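Local coordinates for protein cyclase (Streptomyces sp. R1128, PDB 3TFZ) that probably cyclises and aromatises a poly-beta-ketone chain in the biosynthesis of the R1128 aromatic polyketides, at residues E38-L43 with V52-D57. Sequence-based numbering, arbitrary orientation.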
loop_
_atom_site.group_PDB
_atom_site.type_symbol
_atom_site.label_atom_id
_atom_site.label_comp_id
_atom_site.label_asym_id
_atom_site.label_seq_id
_atom_site.Cartn_x
_atom_site.Cartn_y
_atom_site.Cartn_z
ATOM N N GLU A 38 -18.956 -12.608 -8.358
ATOM C CA GLU A 38 -20.280 -13.252 -8.427
ATOM C C GLU A 38 -20.256 -14.794 -8.290
ATOM O O GLU A 38 -21.230 -15.429 -7.915
ATOM C CB GLU A 38 -20.986 -12.899 -9.753
ATOM C CG GLU A 38 -21.228 -11.396 -9.971
ATOM C CD GLU A 38 -22.039 -10.724 -8.843
ATOM O OE1 GLU A 38 -23.292 -10.926 -8.809
ATOM O OE2 GLU A 38 -21.431 -10.008 -7.975
ATOM N N LYS A 39 -19.136 -15.400 -8.621
ATOM C CA LYS A 39 -19.087 -16.846 -8.783
ATOM C C LYS A 39 -17.643 -17.249 -8.817
ATOM O O LYS A 39 -16.805 -16.591 -9.432
ATOM C CB LYS A 39 -19.813 -17.306 -10.062
ATOM C CG LYS A 39 -20.145 -18.786 -10.120
ATOM C CD LYS A 39 -20.671 -19.258 -11.491
ATOM C CE LYS A 39 -21.218 -20.731 -11.357
ATOM N NZ LYS A 39 -21.716 -21.431 -12.663
ATOM N N VAL A 40 -17.358 -18.315 -8.112
ATOM C CA VAL A 40 -16.065 -18.931 -8.093
ATOM C C VAL A 40 -16.272 -20.405 -8.456
ATOM O O VAL A 40 -17.242 -21.043 -7.981
ATOM C CB VAL A 40 -15.452 -18.963 -6.661
ATOM C CG1 VAL A 40 -14.090 -19.642 -6.668
ATOM C CG2 VAL A 40 -15.318 -17.600 -6.089
ATOM N N GLU A 41 -15.306 -20.979 -9.165
ATOM C CA GLU A 41 -15.351 -22.364 -9.456
ATOM C C GLU A 41 -13.973 -23.010 -9.491
ATOM O O GLU A 41 -13.118 -22.504 -10.183
ATOM C CB GLU A 41 -15.974 -22.424 -10.810
ATOM C CG GLU A 41 -16.293 -23.736 -11.342
ATOM C CD GLU A 41 -16.802 -23.523 -12.755
ATOM O OE1 GLU A 41 -16.817 -24.577 -13.522
ATOM O OE2 GLU A 41 -17.133 -22.262 -13.035
ATOM N N ILE A 42 -13.803 -24.177 -8.833
ATOM C CA ILE A 42 -12.505 -24.790 -8.698
ATOM C C ILE A 42 -12.366 -25.738 -9.788
ATOM O O ILE A 42 -13.133 -26.685 -9.913
ATOM C CB ILE A 42 -12.263 -25.446 -7.313
ATOM C CG1 ILE A 42 -12.264 -24.351 -6.197
ATOM C CG2 ILE A 42 -10.918 -26.095 -7.253
ATOM C CD1 ILE A 42 -12.040 -24.903 -4.735
ATOM N N LEU A 43 -11.365 -25.529 -10.625
ATOM C CA LEU A 43 -11.187 -26.452 -11.757
ATOM C C LEU A 43 -10.184 -27.550 -11.429
ATOM O O LEU A 43 -10.257 -28.675 -11.958
ATOM C CB LEU A 43 -10.770 -25.666 -13.019
ATOM C CG LEU A 43 -11.599 -24.959 -14.142
ATOM C CD1 LEU A 43 -13.123 -24.766 -13.951
ATOM C CD2 LEU A 43 -10.900 -23.687 -14.557
ATOM N N VAL A 52 -8.647 -21.840 -10.720
ATOM C CA VAL A 52 -9.939 -21.322 -10.292
ATOM C C VAL A 52 -10.534 -20.441 -11.380
ATOM O O VAL A 52 -9.907 -19.522 -11.890
ATOM C CB VAL A 52 -9.832 -20.648 -8.804
ATOM C CG1 VAL A 52 -9.849 -19.209 -8.884
ATOM C CG2 VAL A 52 -10.942 -21.000 -7.960
ATOM N N ARG A 53 -11.768 -20.744 -11.719
ATOM C CA ARG A 53 -12.557 -19.914 -12.607
ATOM C C ARG A 53 -13.416 -18.846 -11.850
ATOM O O ARG A 53 -14.074 -19.165 -10.919
ATOM C CB ARG A 53 -13.399 -20.826 -13.464
ATOM C CG ARG A 53 -14.415 -20.134 -14.247
ATOM C CD ARG A 53 -13.774 -19.007 -14.865
ATOM N NE ARG A 53 -14.332 -18.702 -16.189
ATOM C CZ ARG A 53 -14.422 -19.574 -17.172
ATOM N NH1 ARG A 53 -14.117 -20.839 -16.894
ATOM N NH2 ARG A 53 -14.888 -19.188 -18.381
ATOM N N LEU A 54 -13.337 -17.572 -12.256
ATOM C CA LEU A 54 -13.943 -16.449 -11.507
ATOM C C LEU A 54 -14.831 -15.612 -12.401
ATOM O O LEU A 54 -14.437 -15.215 -13.451
ATOM C CB LEU A 54 -12.847 -15.579 -10.869
ATOM C CG LEU A 54 -12.026 -16.215 -9.716
ATOM C CD1 LEU A 54 -10.574 -15.800 -9.638
ATOM C CD2 LEU A 54 -12.698 -15.920 -8.391
ATOM N N HIS A 55 -16.023 -15.307 -11.946
ATOM C CA HIS A 55 -16.955 -14.286 -12.558
ATOM C C HIS A 55 -16.969 -13.073 -11.625
ATOM O O HIS A 55 -17.331 -13.197 -10.475
ATOM C CB HIS A 55 -18.419 -14.848 -12.815
ATOM C CG HIS A 55 -18.433 -16.058 -13.699
ATOM N ND1 HIS A 55 -17.842 -17.262 -13.325
ATOM C CD2 HIS A 55 -18.837 -16.214 -14.986
ATOM C CE1 HIS A 55 -17.923 -18.106 -14.346
ATOM N NE2 HIS A 55 -18.541 -17.508 -15.353
ATOM N N VAL A 56 -16.572 -11.923 -12.179
ATOM C CA VAL A 56 -16.292 -10.681 -11.436
ATOM C C VAL A 56 -16.849 -9.495 -12.247
ATOM O O VAL A 56 -16.423 -9.291 -13.382
ATOM C CB VAL A 56 -14.794 -10.459 -11.164
ATOM C CG1 VAL A 56 -14.536 -9.168 -10.328
ATOM C CG2 VAL A 56 -14.117 -11.748 -10.492
ATOM N N ASP A 57 -17.789 -8.710 -11.685
ATOM C CA ASP A 57 -18.069 -7.451 -12.385
ATOM C C ASP A 57 -16.972 -6.381 -12.311
ATOM O O ASP A 57 -16.539 -5.980 -11.243
ATOM C CB ASP A 57 -19.490 -6.895 -12.151
ATOM C CG ASP A 57 -19.961 -7.158 -10.801
ATOM O OD1 ASP A 57 -19.289 -6.624 -9.894
ATOM O OD2 ASP A 57 -20.960 -7.913 -10.655
#
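A classic beta bulge marks this antiparallel hairpin at the edge of the helix-grip (Bet v 1-like) sheet: Glu-38 and Lys-39 both face His-55. The carbonyl O of His-55 takes a short bond from Glu-38 N (2.7 Å) and a weak one from Lys-39 N, while His-55 N answers almost straight to Lys-39 O (2.9 Å, 173° at the hydrogen). Two further backbone bonds couple Glu-41 and Arg-53. Lys-39 suits the exposed edge because its long aliphatic part can lie along a ring while the amine reaches on: CB sits 3.8 Å from His-55 ND1, CG is anti to the backbone N (chi1 -164°), CD passes ND1 and CE1 of that ring, and the extended chain leads NZ away, 5.7 Å from His-55 NE2 and not in contact with it. ND1 is buried here without a polar partner, and Glu-41 OE2 lies near the ring plane, though not bonded. An alanine at His-55 keeps CB but removes the ring, and would probably loosen the hold on Lys-39 CD and the packing on Ile-62 and Thr-64 of the next strand. On the other face, beta-branched Val-40 spreads its two methyls, CG1 against Val-52 CG2 and CG2 against Leu-54 CD2. Beside His-55, the Arg-53 chain bends at chi2 and chi3, and NE hydrogen-bonds Thr-64 OG1; its CG, anti to the backbone N, lies 3.7 Å from Glu-41 OE2.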